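Local structure of EcmrR transcriptional regulator (Escherichia coli, 6WL5) at residues Met2-Ala6 with Asn111-Tyr115; Lys19-Asp25 with Lys67-Phe73; Gly46-Thr50 with Glu75-Asp79; Ile95-Val100 with Glu151-Val156. The protein is a multidrug-sensing transcription regulator of the MerR family that activates transcription, its C-terminal GyrI-like domain binding small molecules such as cetyl-trimethyl-ammonium. One frame throughout, in Å; residues are numbered along the deposited sequence. Where two conformers were deposited one is given.

Interaction 1: residues Met2-Ala6 with Asn111-Tyr115; sequences MLYQA and NAYIY. With 16A (cetyl-trimethyl-ammonium), chain E.
Tyr4 reaches from the N-terminal loop onto the helix at Asn111-Tyr115, and its side chain carries nearly all of the contact. At the root, CB sits over the centre of the Tyr115 ring, 3.6 Å from the centroid and almost on the ring normal, a CH-pi contact. Tyr115 lays its ring under this methylene because its CG stands anti to the backbone N (chi1 -168°), which sends the ring out from the helix toward the loop. The two side chains run past each other in opposite directions with their ring planes inclined at 45°. Farther out, CD2 of Tyr4 approaches CB of Tyr115, and CE2 lies by the carbonyl O of Asn111. On the other branch CE1 meets the methyl CB of Ala112 at 3.7 Å, while CA of Ala112 covers one ring face away from its centre. At the tip, Tyr4 OH is 3.5 Å from CB of Asn111 and hydrogen-bonds to His102 ND1. A water 2.8 Å from Tyr4 OH accepts a hydrogen bond from Asn111 ND2 and so bridges the two side chains. Next to Ala112 on the helix, Tyr113 points away from the loop and lays a ring face against C14 of the bound cetyl-trimethyl-ammonium. Helix 109-123 thus lies between the N-terminal loop and the ligand, while Tyr4 and Ala112 both also rest on Val100 of strand 88-103.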
loop_
_atom_site.group_PDB
_atom_site.type_symbol
_atom_site.label_atom_id
_atom_site.label_comp_id
_atom_site.label_asym_id
_atom_site.label_seq_id
_atom_site.Cartn_x
_atom_site.Cartn_y
_atom_site.Cartn_z
ATOM N N MET A 2 9.839 0.966 18.090
ATOM C CA MET A 2 10.497 0.290 16.972
ATOM C C MET A 2 11.463 1.274 16.323
ATOM O O MET A 2 11.219 2.477 16.339
ATOM C CB MET A 2 9.476 -0.175 15.940
ATOM C CG MET A 2 9.954 -1.348 15.063
ATOM S SD MET A 2 9.363 -1.336 13.351
ATOM C CE MET A 2 10.873 -0.705 12.580
ATOM N N LEU A 3 12.547 0.763 15.742
ATOM C CA LEU A 3 13.638 1.582 15.213
ATOM C C LEU A 3 13.550 1.572 13.689
ATOM O O LEU A 3 14.086 0.679 13.026
ATOM C CB LEU A 3 14.968 1.011 15.665
ATOM C CG LEU A 3 15.623 1.692 16.863
ATOM C CD1 LEU A 3 16.242 3.007 16.422
ATOM C CD2 LEU A 3 14.621 1.911 17.994
ATOM N N TYR A 4 12.885 2.574 13.133
ATOM C CA TYR A 4 12.727 2.660 11.687
ATOM C C TYR A 4 14.051 3.041 11.034
ATOM O O TYR A 4 14.841 3.817 11.586
ATOM C CB TYR A 4 11.670 3.714 11.345
ATOM C CG TYR A 4 10.294 3.312 11.859
ATOM C CD1 TYR A 4 9.569 2.281 11.264
ATOM C CD2 TYR A 4 9.711 3.967 12.936
ATOM C CE1 TYR A 4 8.314 1.914 11.717
ATOM C CE2 TYR A 4 8.460 3.607 13.404
ATOM C CZ TYR A 4 7.766 2.589 12.789
ATOM O OH TYR A 4 6.551 2.227 13.293
ATOM N N GLN A 5 14.255 2.543 9.812
ATOM C CA GLN A 5 15.505 2.695 9.050
ATOM C C GLN A 5 15.184 3.073 7.604
ATOM O O GLN A 5 14.889 2.203 6.782
ATOM C CB GLN A 5 16.268 1.364 9.158
ATOM C CG GLN A 5 17.522 1.182 8.324
ATOM C CD GLN A 5 18.175 -0.206 8.533
ATOM O OE1 GLN A 5 19.381 -0.306 8.781
ATOM N NE2 GLN A 5 17.375 -1.272 8.441
ATOM N N ALA A 6 15.282 4.367 7.266
ATOM C CA ALA A 6 14.939 4.804 5.926
ATOM C C ALA A 6 15.830 4.157 4.869
ATOM O O ALA A 6 17.039 4.051 5.042
ATOM C CB ALA A 6 15.156 6.312 5.825
ATOM N N ASN A 111 3.211 5.534 13.480
ATOM C CA ASN A 111 4.567 5.898 13.869
ATOM C C ASN A 111 5.541 5.883 12.676
ATOM O O ASN A 111 6.483 6.691 12.613
ATOM C CB ASN A 111 5.078 4.964 14.953
ATOM C CG ASN A 111 4.324 5.090 16.241
ATOM O OD1 ASN A 111 3.646 6.068 16.483
ATOM N ND2 ASN A 111 4.504 4.130 17.110
ATOM N N ALA A 112 5.314 4.988 11.729
ATOM C CA ALA A 112 6.100 4.948 10.505
ATOM C C ALA A 112 5.832 6.157 9.616
ATOM O O ALA A 112 6.753 6.674 8.963
ATOM C CB ALA A 112 5.773 3.665 9.754
ATOM N N TYR A 113 4.583 6.587 9.518
ATOM C CA TYR A 113 4.253 7.790 8.761
ATOM C C TYR A 113 4.866 9.020 9.411
ATOM O O TYR A 113 5.386 9.894 8.715
ATOM C CB TYR A 113 2.720 7.920 8.633
ATOM C CG TYR A 113 2.103 6.878 7.714
ATOM C CD1 TYR A 113 1.822 5.596 8.172
ATOM C CD2 TYR A 113 1.853 7.154 6.383
ATOM C CE1 TYR A 113 1.274 4.637 7.314
ATOM C CE2 TYR A 113 1.326 6.204 5.520
ATOM C CZ TYR A 113 1.061 4.940 5.984
ATOM O OH TYR A 113 0.535 4.006 5.126
ATOM N N ILE A 114 4.777 9.121 10.741
ATOM C CA ILE A 114 5.430 10.207 11.468
ATOM C C ILE A 114 6.903 10.238 11.123
ATOM O O ILE A 114 7.469 11.292 10.771
ATOM C CB ILE A 114 5.197 10.009 12.979
ATOM C CG1 ILE A 114 3.742 10.299 13.364
ATOM C CG2 ILE A 114 6.140 10.906 13.769
ATOM C CD1 ILE A 114 3.435 9.897 14.795
ATOM N N TYR A 115 7.539 9.086 11.215
ATOM C CA TYR A 115 8.957 8.991 10.942
ATOM C C TYR A 115 9.317 9.421 9.536
ATOM O O TYR A 115 10.257 10.162 9.355
ATOM C CB TYR A 115 9.428 7.551 11.142
ATOM C CG TYR A 115 10.920 7.396 11.151
ATOM C CD1 TYR A 115 11.621 7.117 10.002
ATOM C CD2 TYR A 115 11.601 7.516 12.318
ATOM C CE1 TYR A 115 12.999 6.984 10.037
ATOM C CE2 TYR A 115 12.947 7.372 12.370
ATOM C CZ TYR A 115 13.636 7.109 11.231
ATOM O OH TYR A 115 14.985 6.957 11.378
HETATM C C1 16A E . 4.478 19.201 4.249
HETATM C C2 16A E . 3.453 18.079 4.169
HETATM C C3 16A E . 2.948 17.675 5.552
HETATM C C4 16A E . 2.401 16.246 5.623
HETATM C C5 16A E . 1.880 15.664 4.306
HETATM C C6 16A E . 1.090 14.387 4.572
HETATM C C7 16A E . 0.178 13.943 3.442
HETATM C C8 16A E . -0.702 12.812 3.959
HETATM C C9 16A E . -0.629 11.619 3.046
HETATM C C10 16A E . -1.954 10.866 2.908
HETATM C C11 16A E . -2.585 10.375 4.204
HETATM C C12 16A E . -1.804 9.263 4.891
HETATM C C13 16A E . -2.750 8.524 5.840
HETATM C C14 16A E . -2.121 7.221 6.292
HETATM C C15 16A E . -2.933 6.572 7.399
HETATM C C16 16A E . -2.381 5.193 7.625
HETATM N N1 16A E . -2.953 4.536 8.812
HETATM C C17 16A E . -4.428 4.540 8.830
HETATM C C18 16A E . -2.430 3.164 8.718
HETATM C C19 16A E . -2.376 5.098 10.036
HETATM O O HOH W 1 6.281 1.981 16.089
#

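Interaction 2: residues Lys19-Asp25 with Lys67-Phe73; sequences KRFIVPD and KNMDVEF
Residues Lys19-Val23 and Met69-Phe73 pair as antiparallel strands in the sheet of the GyrI-like small-molecule-binding domain, their axes 4.7 Å apart at closest approach and their directions 157° apart, with Lys19, Phe21 and Val23 in hydrogen-bonded pairs with Phe73, Val71 and Met69. At the loop end a G1 beta bulge sets both Asn68 and Met69 opposite Val23, and Asn68 N donates to Pro24 O from above the carbonyl plane. On the face of Arg20, Ile22, Asp70 and Glu72 the chemistry is mostly charged. Arg20 runs extended from CG to NE, its CG trans to the backbone N (chi1 -171°), and grips Asp70 side-on. NE meets OD1 of Asp70 at 2.8 Å on the syn lone pair, and NH2 meets OD2 at 2.9 Å along a nearly straight bond. These two bonds should fix the rotation of both groups, although their planes remain 35° apart. A water joins Arg20 NH1 to Glu72 OE2, and the carboxylate of Glu72 is also held by His60 and Gln90. The other face is mostly apolar, Lys19 apart: Val23 CG1 touches Val71 CG2 at 3.8 Å, crossing at about a right angle, and Val23 CG2 meets the methyl CE of Met69, which also touches bound cetyl-trimethyl-ammonium. Tyr29 of helix 26-31 and Ile36 of helix 34-43 pack on this face, and strand 55-59 pairs with the far edge of 69-77.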
loop_
_atom_site.group_PDB
_atom_site.type_symbol
_atom_site.label_atom_id
_atom_site.label_comp_id
_atom_site.label_asym_id
_atom_site.label_seq_id
_atom_site.Cartn_x
_atom_site.Cartn_y
_atom_site.Cartn_z
ATOM N N LYS A 19 -9.450 -1.282 -6.045
ATOM C CA LYS A 19 -10.743 -0.721 -5.709
ATOM C C LYS A 19 -10.523 0.442 -4.758
ATOM O O LYS A 19 -9.697 0.357 -3.860
ATOM C CB LYS A 19 -11.684 -1.770 -5.070
ATOM C CG LYS A 19 -13.122 -1.287 -4.968
ATOM C CD LYS A 19 -14.086 -2.421 -4.676
ATOM C CE LYS A 19 -15.512 -1.927 -4.461
ATOM N NZ LYS A 19 -16.457 -3.088 -4.367
ATOM N N ARG A 20 -11.243 1.536 -4.979
ATOM C CA ARG A 20 -11.080 2.757 -4.209
ATOM C C ARG A 20 -12.317 3.010 -3.358
ATOM O O ARG A 20 -13.451 2.730 -3.781
ATOM C CB ARG A 20 -10.839 3.938 -5.153
ATOM C CG ARG A 20 -10.438 5.200 -4.441
ATOM C CD ARG A 20 -9.740 6.126 -5.414
ATOM N NE ARG A 20 -9.469 7.433 -4.834
ATOM C CZ ARG A 20 -8.828 8.380 -5.488
ATOM N NH1 ARG A 20 -8.393 8.129 -6.728
ATOM N NH2 ARG A 20 -8.595 9.560 -4.926
ATOM N N PHE A 21 -12.083 3.527 -2.157
ATOM C CA PHE A 21 -13.096 3.624 -1.116
ATOM C C PHE A 21 -12.874 4.896 -0.295
ATOM O O PHE A 21 -11.739 5.326 -0.110
ATOM C CB PHE A 21 -12.991 2.512 -0.041
ATOM C CG PHE A 21 -12.998 1.110 -0.541
ATOM C CD1 PHE A 21 -14.195 0.431 -0.655
ATOM C CD2 PHE A 21 -11.817 0.423 -0.776
ATOM C CE1 PHE A 21 -14.237 -0.884 -1.068
ATOM C CE2 PHE A 21 -11.852 -0.912 -1.165
ATOM C CZ PHE A 21 -13.062 -1.554 -1.328
ATOM N N ILE A 22 -13.950 5.437 0.277
ATOM C CA ILE A 22 -13.884 6.312 1.445
ATOM C C ILE A 22 -14.234 5.462 2.663
ATOM O O ILE A 22 -15.367 4.964 2.765
ATOM C CB ILE A 22 -14.888 7.473 1.355
ATOM C CG1 ILE A 22 -14.731 8.296 0.083
ATOM C CG2 ILE A 22 -14.757 8.369 2.583
ATOM C CD1 ILE A 22 -13.353 8.902 -0.029
ATOM N N VAL A 23 -13.303 5.343 3.609
ATOM C CA VAL A 23 -13.488 4.420 4.726
ATOM C C VAL A 23 -13.579 5.122 6.079
ATOM O O VAL A 23 -12.865 6.108 6.330
ATOM C CB VAL A 23 -12.400 3.327 4.745
ATOM C CG1 VAL A 23 -12.468 2.500 3.483
ATOM C CG2 VAL A 23 -11.012 3.939 4.965
ATOM N N PRO A 24 -14.446 4.644 6.987
ATOM C CA PRO A 24 -14.558 5.313 8.284
ATOM C C PRO A 24 -13.287 5.266 9.102
ATOM O O PRO A 24 -12.997 6.205 9.854
ATOM C CB PRO A 24 -15.701 4.565 8.988
ATOM C CG PRO A 24 -16.394 3.803 7.966
ATOM C CD PRO A 24 -15.542 3.682 6.763
ATOM N N ASP A 25 -12.574 4.153 9.026
ATOM C CA ASP A 25 -11.362 3.897 9.791
ATOM C C ASP A 25 -10.674 2.678 9.173
ATOM O O ASP A 25 -11.190 2.024 8.260
ATOM C CB ASP A 25 -11.659 3.721 11.281
ATOM C CG ASP A 25 -12.728 2.686 11.549
ATOM O OD1 ASP A 25 -12.767 1.598 10.926
ATOM O OD2 ASP A 25 -13.598 2.993 12.395
ATOM N N LYS A 67 -9.442 8.829 9.961
ATOM C CA LYS A 67 -10.854 8.521 9.778
ATOM C C LYS A 67 -11.361 9.217 8.526
ATOM O O LYS A 67 -10.833 10.261 8.107
ATOM C CB LYS A 67 -11.664 8.947 11.005
ATOM C CG LYS A 67 -11.230 8.295 12.306
ATOM C CD LYS A 67 -12.304 8.387 13.385
ATOM C CE LYS A 67 -11.826 7.795 14.693
ATOM N NZ LYS A 67 -12.066 6.319 14.652
ATOM N N ASN A 68 -12.345 8.603 7.885
ATOM C CA ASN A 68 -12.909 9.136 6.656
ATOM C C ASN A 68 -11.819 9.255 5.582
ATOM O O ASN A 68 -11.673 10.290 4.928
ATOM C CB ASN A 68 -13.605 10.489 6.912
ATOM C CG ASN A 68 -14.517 10.872 5.798
ATOM O OD1 ASN A 68 -15.304 10.050 5.328
ATOM N ND2 ASN A 68 -14.469 12.140 5.390
ATOM N N MET A 69 -11.047 8.175 5.399
ATOM C CA MET A 69 -9.887 8.186 4.515
ATOM C C MET A 69 -10.241 7.757 3.102
ATOM O O MET A 69 -11.067 6.857 2.887
ATOM C CB MET A 69 -8.811 7.239 5.065
ATOM C CG MET A 69 -8.288 7.627 6.425
ATOM S SD MET A 69 -7.109 6.407 7.050
ATOM C CE MET A 69 -8.086 4.942 7.321
ATOM N N ASP A 70 -9.559 8.393 2.133
ATOM C CA ASP A 70 -9.617 8.043 0.715
ATOM C C ASP A 70 -8.485 7.060 0.435
ATOM O O ASP A 70 -7.309 7.447 0.386
ATOM C CB ASP A 70 -9.494 9.309 -0.136
ATOM C CG ASP A 70 -9.705 9.061 -1.626
ATOM O OD1 ASP A 70 -9.784 7.891 -2.089
ATOM O OD2 ASP A 70 -9.766 10.085 -2.347
ATOM N N VAL A 71 -8.841 5.769 0.264
ATOM C CA VAL A 71 -7.862 4.709 0.133
ATOM C C VAL A 71 -8.152 3.901 -1.112
ATOM O O VAL A 71 -9.301 3.769 -1.526
ATOM C CB VAL A 71 -7.880 3.793 1.380
ATOM C CG1 VAL A 71 -7.393 4.578 2.583
ATOM C CG2 VAL A 71 -9.258 3.104 1.609
ATOM N N GLU A 72 -7.101 3.338 -1.700
ATOM C CA GLU A 72 -7.220 2.503 -2.890
ATOM C C GLU A 72 -6.396 1.237 -2.686
ATOM O O GLU A 72 -5.164 1.294 -2.583
ATOM C CB GLU A 72 -6.792 3.275 -4.136
ATOM C CG GLU A 72 -7.044 2.536 -5.427
ATOM C CD GLU A 72 -6.884 3.434 -6.640
ATOM O OE1 GLU A 72 -5.986 4.301 -6.579
ATOM O OE2 GLU A 72 -7.637 3.265 -7.640
ATOM N N PHE A 73 -7.083 0.099 -2.597
ATOM C CA PHE A 73 -6.404 -1.169 -2.465
ATOM C C PHE A 73 -5.923 -1.626 -3.827
ATOM O O PHE A 73 -6.714 -1.673 -4.783
ATOM C CB PHE A 73 -7.336 -2.236 -1.923
ATOM C CG PHE A 73 -6.680 -3.545 -1.810
ATOM C CD1 PHE A 73 -5.748 -3.770 -0.826
ATOM C CD2 PHE A 73 -6.918 -4.527 -2.749
ATOM C CE1 PHE A 73 -5.130 -5.001 -0.715
ATOM C CE2 PHE A 73 -6.326 -5.780 -2.637
ATOM C CZ PHE A 73 -5.417 -6.005 -1.624
HETATM O O HOH W 2 -8.488 5.773 -8.527
HETATM O O HOH W 3 -14.130 5.034 13.684
#

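Interaction 3: residues Gly46-Thr50 with Glu75-Asp79; sequences GLTLT and EAVND
Thr48 and Thr50 clasp the end of strand 69-77 through two backbone hydrogen bonds that straddle Val77. Asn78 N donates to Thr48 O at 3.0 Å, approaching nearly in line with the carbonyl, and Thr50 N donates to Ala76 O, also at 3.0 Å, but from above the carbonyl plane. The latter bond is nevertheless straight at hydrogen (167°). Thr48 N and Asp79 N both donate to one water, which thereby bridges the two backbones beyond the direct bonds. Of the threonine hydroxyls, Thr48 OG1 turns back to its own loop and donates to Gly46 O, whereas Thr50 OG1 is bonded to Pro52 O and across the contact lies against CB of Ala76. The loop between helix 34-43 and strand 55-59 is thus tied by a single bridge, Leu49 to Val77, to the sheet of the GyrI-like small-molecule-binding domain. Beside the bridge, Leu47 CD1 lies 3.8 Å from Val77 CG1, the side chains crossing at about a right angle, and reaches the carbonyl O of Asp79. An alanine in place of Leu47 is likely to open a gap beside Val77, Met41 and Phe89, which the isobutyl group now touches. Leu49 CD2 rests 3.7 Å from CG of Glu75, whose OE2 has a weak hydrogen bond to Tyr17 OH; Glu75 also touches bound cetyl-trimethyl-ammonium. Against the amide of Asn78, Thr48 CG2 abuts ND2 at 3.5 Å and Thr50 CG2 abuts OD1.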
loop_
_atom_site.group_PDB
_atom_site.type_symbol
_atom_site.label_atom_id
_atom_site.label_comp_id
_atom_site.label_asym_id
_atom_site.label_seq_id
_atom_site.Cartn_x
_atom_site.Cartn_y
_atom_site.Cartn_z
ATOM N N GLY A 46 -7.220 -17.546 -14.775
ATOM C CA GLY A 46 -5.880 -17.377 -15.286
ATOM C C GLY A 46 -5.167 -16.126 -14.829
ATOM O O GLY A 46 -3.956 -16.011 -15.046
ATOM N N LEU A 47 -5.862 -15.178 -14.212
ATOM C CA LEU A 47 -5.173 -14.032 -13.635
ATOM C C LEU A 47 -4.143 -14.520 -12.620
ATOM O O LEU A 47 -4.430 -15.389 -11.791
ATOM C CB LEU A 47 -6.182 -13.108 -12.967
ATOM C CG LEU A 47 -5.603 -11.793 -12.431
ATOM C CD1 LEU A 47 -5.113 -10.912 -13.599
ATOM C CD2 LEU A 47 -6.649 -11.075 -11.603
ATOM N N THR A 48 -2.952 -13.923 -12.669
ATOM C CA THR A 48 -1.792 -14.366 -11.908
ATOM C C THR A 48 -1.221 -13.181 -11.143
ATOM O O THR A 48 -0.954 -12.124 -11.731
ATOM C CB THR A 48 -0.724 -14.944 -12.853
ATOM O OG1 THR A 48 -1.303 -15.979 -13.661
ATOM C CG2 THR A 48 0.457 -15.526 -12.078
ATOM N N LEU A 49 -1.045 -13.356 -9.835
ATOM C CA LEU A 49 -0.351 -12.354 -9.047
ATOM C C LEU A 49 1.137 -12.358 -9.367
ATOM O O LEU A 49 1.714 -13.402 -9.707
ATOM C CB LEU A 49 -0.505 -12.657 -7.559
ATOM C CG LEU A 49 -1.921 -12.764 -7.006
ATOM C CD1 LEU A 49 -1.894 -13.260 -5.567
ATOM C CD2 LEU A 49 -2.579 -11.429 -7.086
ATOM N N THR A 50 1.764 -11.173 -9.244
ATOM C CA THR A 50 3.194 -11.086 -9.534
ATOM C C THR A 50 3.983 -11.860 -8.481
ATOM O O THR A 50 3.529 -12.050 -7.340
ATOM C CB THR A 50 3.728 -9.644 -9.579
ATOM O OG1 THR A 50 3.501 -8.987 -8.321
ATOM C CG2 THR A 50 3.101 -8.827 -10.701
ATOM N N GLU A 75 -3.375 -4.675 -5.945
ATOM C CA GLU A 75 -2.608 -5.900 -5.935
ATOM C C GLU A 75 -2.044 -6.116 -7.324
ATOM O O GLU A 75 -2.778 -6.106 -8.315
ATOM C CB GLU A 75 -3.508 -7.056 -5.467
ATOM C CG GLU A 75 -2.777 -8.315 -5.124
ATOM C CD GLU A 75 -3.471 -9.161 -4.055
ATOM O OE1 GLU A 75 -2.774 -10.064 -3.544
ATOM O OE2 GLU A 75 -4.705 -8.977 -3.771
ATOM N N ALA A 76 -0.742 -6.332 -7.387
ATOM C CA ALA A 76 -0.049 -6.425 -8.666
ATOM C C ALA A 76 -0.233 -7.783 -9.330
ATOM O O ALA A 76 -0.070 -8.839 -8.695
ATOM C CB ALA A 76 1.444 -6.157 -8.477
ATOM N N VAL A 77 -0.482 -7.741 -10.643
ATOM C CA VAL A 77 -0.691 -8.917 -11.472
ATOM C C VAL A 77 0.234 -8.854 -12.687
ATOM O O VAL A 77 0.782 -7.811 -13.035
ATOM C CB VAL A 77 -2.161 -9.059 -11.938
ATOM C CG1 VAL A 77 -3.099 -9.337 -10.766
ATOM C CG2 VAL A 77 -2.581 -7.818 -12.694
ATOM N N ASN A 78 0.418 -10.006 -13.329
ATOM C CA ASN A 78 1.312 -10.023 -14.484
ATOM C C ASN A 78 0.661 -9.440 -15.734
ATOM O O ASN A 78 1.365 -8.899 -16.590
ATOM C CB ASN A 78 1.829 -11.433 -14.770
ATOM C CG ASN A 78 2.834 -11.902 -13.734
ATOM O OD1 ASN A 78 3.654 -11.147 -13.256
ATOM N ND2 ASN A 78 2.762 -13.175 -13.392
ATOM N N ASP A 79 -0.659 -9.520 -15.874
ATOM C CA ASP A 79 -1.282 -8.867 -17.016
ATOM C C ASP A 79 -2.665 -8.340 -16.683
ATOM O O ASP A 79 -3.283 -8.709 -15.682
ATOM C CB ASP A 79 -1.359 -9.798 -18.222
ATOM C CG ASP A 79 -0.063 -10.504 -18.506
ATOM O OD1 ASP A 79 0.265 -11.451 -17.758
ATOM O OD2 ASP A 79 0.607 -10.105 -19.472
HETATM O O HOH W 4 -2.258 -11.969 -14.799
#

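Interaction 4: residues Ile95-Val100 with Glu151-Val156; sequences ITAVTV and EIQFPV. With EDO (1,2-ethanediol), chain K.
Thr99 and Gln153 lie side by side and point the same way from a non-hydrogen-bonded pair, CG2 of Thr99 against CG of Gln153 at 3.8 Å. Glu151 crosses Thr99 at a slant, bringing OE2 to 3.8 Å from CG2 of Thr99, and this same oxygen accepts from Gln153 NE2 at 2.9 Å, in the amide plane, while pairing with Lys9; Gln153 OE1 is hydrogen-bonded to Tyr54 OH. Thr99 OG1, set between its backbone N and carbonyl carbon (chi1 71°), reaches a water that donates to Glu151 OE1. A valine in place of Thr99 would probably leave this water without its threonine partner and Glu151 OE1 less firmly held. The two strands, 88-103 and 149-158, are antiparallel neighbours in the sheet of the GyrI-like domain, strongly twisted here with 137° between their directions. Backbone bonds join Val98 with Phe154 and Val100 with Ile152 in both directions. On the opposite face of the sheet from Thr99, Val98 CG1 wedges between CB of Phe154 at 3.8 Å and CG1 of Val156 at 3.9 Å, crossing both obliquely, on the side covered by helix 109-123 through Trp119 and Leu116. At the far end of the paired segments, Ile95 slants across Pro155, its CD1 3.7 Å from CG of the proline ring.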
loop_
_atom_site.group_PDB
_atom_site.type_symbol
_atom_site.label_atom_id
_atom_site.label_comp_id
_atom_site.label_asym_id
_atom_site.label_seq_id
_atom_site.Cartn_x
_atom_site.Cartn_y
_atom_site.Cartn_z
ATOM N N ILE A 95 7.960 5.261 -9.289
ATOM C CA ILE A 95 8.257 6.349 -8.365
ATOM C C ILE A 95 9.633 6.124 -7.764
ATOM O O ILE A 95 10.180 5.019 -7.781
ATOM C CB ILE A 95 7.260 6.468 -7.188
ATOM C CG1 ILE A 95 7.178 5.133 -6.400
ATOM C CG2 ILE A 95 5.914 6.923 -7.687
ATOM C CD1 ILE A 95 6.344 5.248 -5.154
ATOM N N THR A 96 10.202 7.202 -7.244
ATOM C CA THR A 96 11.323 7.124 -6.337
ATOM C C THR A 96 10.726 7.281 -4.948
ATOM O O THR A 96 9.959 8.214 -4.707
ATOM C CB THR A 96 12.338 8.222 -6.592
ATOM O OG1 THR A 96 12.850 8.142 -7.932
ATOM C CG2 THR A 96 13.504 8.101 -5.618
ATOM N N ALA A 97 11.043 6.365 -4.041
ATOM C CA ALA A 97 10.412 6.387 -2.730
ATOM C C ALA A 97 11.444 6.305 -1.626
ATOM O O ALA A 97 12.424 5.546 -1.734
ATOM C CB ALA A 97 9.441 5.205 -2.564
ATOM N N VAL A 98 11.174 7.025 -0.534
ATOM C CA VAL A 98 11.802 6.721 0.739
ATOM C C VAL A 98 10.878 5.801 1.522
ATOM O O VAL A 98 9.650 6.009 1.561
ATOM C CB VAL A 98 12.189 7.996 1.501
ATOM C CG1 VAL A 98 10.994 8.879 1.875
ATOM C CG2 VAL A 98 13.055 7.664 2.712
ATOM N N THR A 99 11.454 4.728 2.060
ATOM C CA THR A 99 10.691 3.647 2.667
ATOM C C THR A 99 11.201 3.303 4.059
ATOM O O THR A 99 12.386 3.466 4.364
ATOM C CB THR A 99 10.745 2.391 1.769
ATOM O OG1 THR A 99 12.055 1.796 1.792
ATOM C CG2 THR A 99 10.374 2.703 0.332
ATOM N N VAL A 100 10.300 2.764 4.892
ATOM C CA VAL A 100 10.673 2.098 6.137
ATOM C C VAL A 100 9.836 0.846 6.268
ATOM O O VAL A 100 8.732 0.771 5.739
ATOM C CB VAL A 100 10.488 2.953 7.405
ATOM C CG1 VAL A 100 11.404 4.149 7.375
ATOM C CG2 VAL A 100 9.027 3.369 7.597
ATOM N N GLU A 151 5.687 -2.397 4.562
ATOM C CA GLU A 151 6.594 -1.362 4.113
ATOM C C GLU A 151 5.818 -0.108 3.755
ATOM O O GLU A 151 4.869 -0.162 2.962
ATOM C CB GLU A 151 7.467 -1.809 2.938
ATOM C CG GLU A 151 8.461 -0.726 2.537
ATOM C CD GLU A 151 9.550 -1.202 1.611
ATOM O OE1 GLU A 151 10.527 -1.838 2.082
ATOM O OE2 GLU A 151 9.430 -0.930 0.400
ATOM N N ILE A 152 6.216 1.008 4.352
ATOM C CA ILE A 152 5.599 2.316 4.066
ATOM C C ILE A 152 6.496 3.048 3.076
ATOM O O ILE A 152 7.701 3.159 3.303
ATOM C CB ILE A 152 5.360 3.153 5.338
ATOM C CG1 ILE A 152 4.607 2.367 6.425
ATOM C CG2 ILE A 152 4.583 4.420 4.951
ATOM C CD1 ILE A 152 3.350 1.653 5.949
ATOM N N GLN A 153 5.912 3.504 1.969
ATOM C CA GLN A 153 6.660 4.070 0.836
ATOM C C GLN A 153 6.138 5.468 0.528
ATOM O O GLN A 153 5.003 5.626 0.093
ATOM C CB GLN A 153 6.524 3.164 -0.398
ATOM C CG GLN A 153 6.711 1.659 -0.083
ATOM C CD GLN A 153 6.469 0.765 -1.280
ATOM O OE1 GLN A 153 5.523 0.969 -2.054
ATOM N NE2 GLN A 153 7.272 -0.293 -1.390
ATOM N N PHE A 154 6.988 6.481 0.708
ATOM C CA PHE A 154 6.650 7.864 0.373
ATOM C C PHE A 154 7.255 8.240 -0.975
ATOM O O PHE A 154 8.499 8.300 -1.094
ATOM C CB PHE A 154 7.202 8.805 1.451
ATOM C CG PHE A 154 6.297 9.013 2.647
ATOM C CD1 PHE A 154 5.378 8.057 3.064
ATOM C CD2 PHE A 154 6.371 10.185 3.358
ATOM C CE1 PHE A 154 4.577 8.271 4.170
ATOM C CE2 PHE A 154 5.553 10.410 4.448
ATOM C CZ PHE A 154 4.652 9.450 4.853
ATOM N N PRO A 155 6.447 8.500 -2.003
ATOM C CA PRO A 155 6.998 9.003 -3.277
ATOM C C PRO A 155 7.607 10.376 -3.066
ATOM O O PRO A 155 6.950 11.277 -2.553
ATOM C CB PRO A 155 5.770 9.056 -4.199
ATOM C CG PRO A 155 4.722 8.176 -3.518
ATOM C CD PRO A 155 4.981 8.391 -2.046
ATOM N N VAL A 156 8.874 10.535 -3.446
ATOM C CA VAL A 156 9.574 11.788 -3.188
ATOM C C VAL A 156 10.425 12.263 -4.358
ATOM O O VAL A 156 10.763 11.510 -5.272
ATOM C CB VAL A 156 10.473 11.702 -1.923
ATOM C CG1 VAL A 156 9.655 11.483 -0.670
ATOM C CG2 VAL A 156 11.491 10.590 -2.055
HETATM C C1 EDO K . 14.857 12.210 -7.136
HETATM O O1 EDO K . 14.719 13.598 -6.794
HETATM C C2 EDO K . 13.620 11.414 -6.732
HETATM O O2 EDO K . 12.489 11.703 -7.568
HETATM O O HOH W 5 9.059 9.917 -7.148
HETATM O O HOH W 6 12.382 -0.158 3.663
#

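Overall arrangement
Interaction 4 is the buried contact of the four and interaction 1 a surface one, yet they touch: Tyr113 and Ala112 pack on Ile152, so the helix covers the face of the sheet that interaction 4 builds. Interactions 2 and 3, both partly buried, share strand 69-77; the first pairs it with strand 7-23 along a ladder of bridges, the second fastens its end to a loop, mainly by backbone bonds. Charged pairing marks one sheet face at interaction 2, aromatic and CH-pi packing the surface at interaction 1; interaction 4 sets aliphatic packing on one face against water-linked polar groups on the other. One cetyl-trimethyl-ammonium pocket takes Tyr113 and Met69 from interactions 1 and 2; Glu75 of interaction 3 lines a different one.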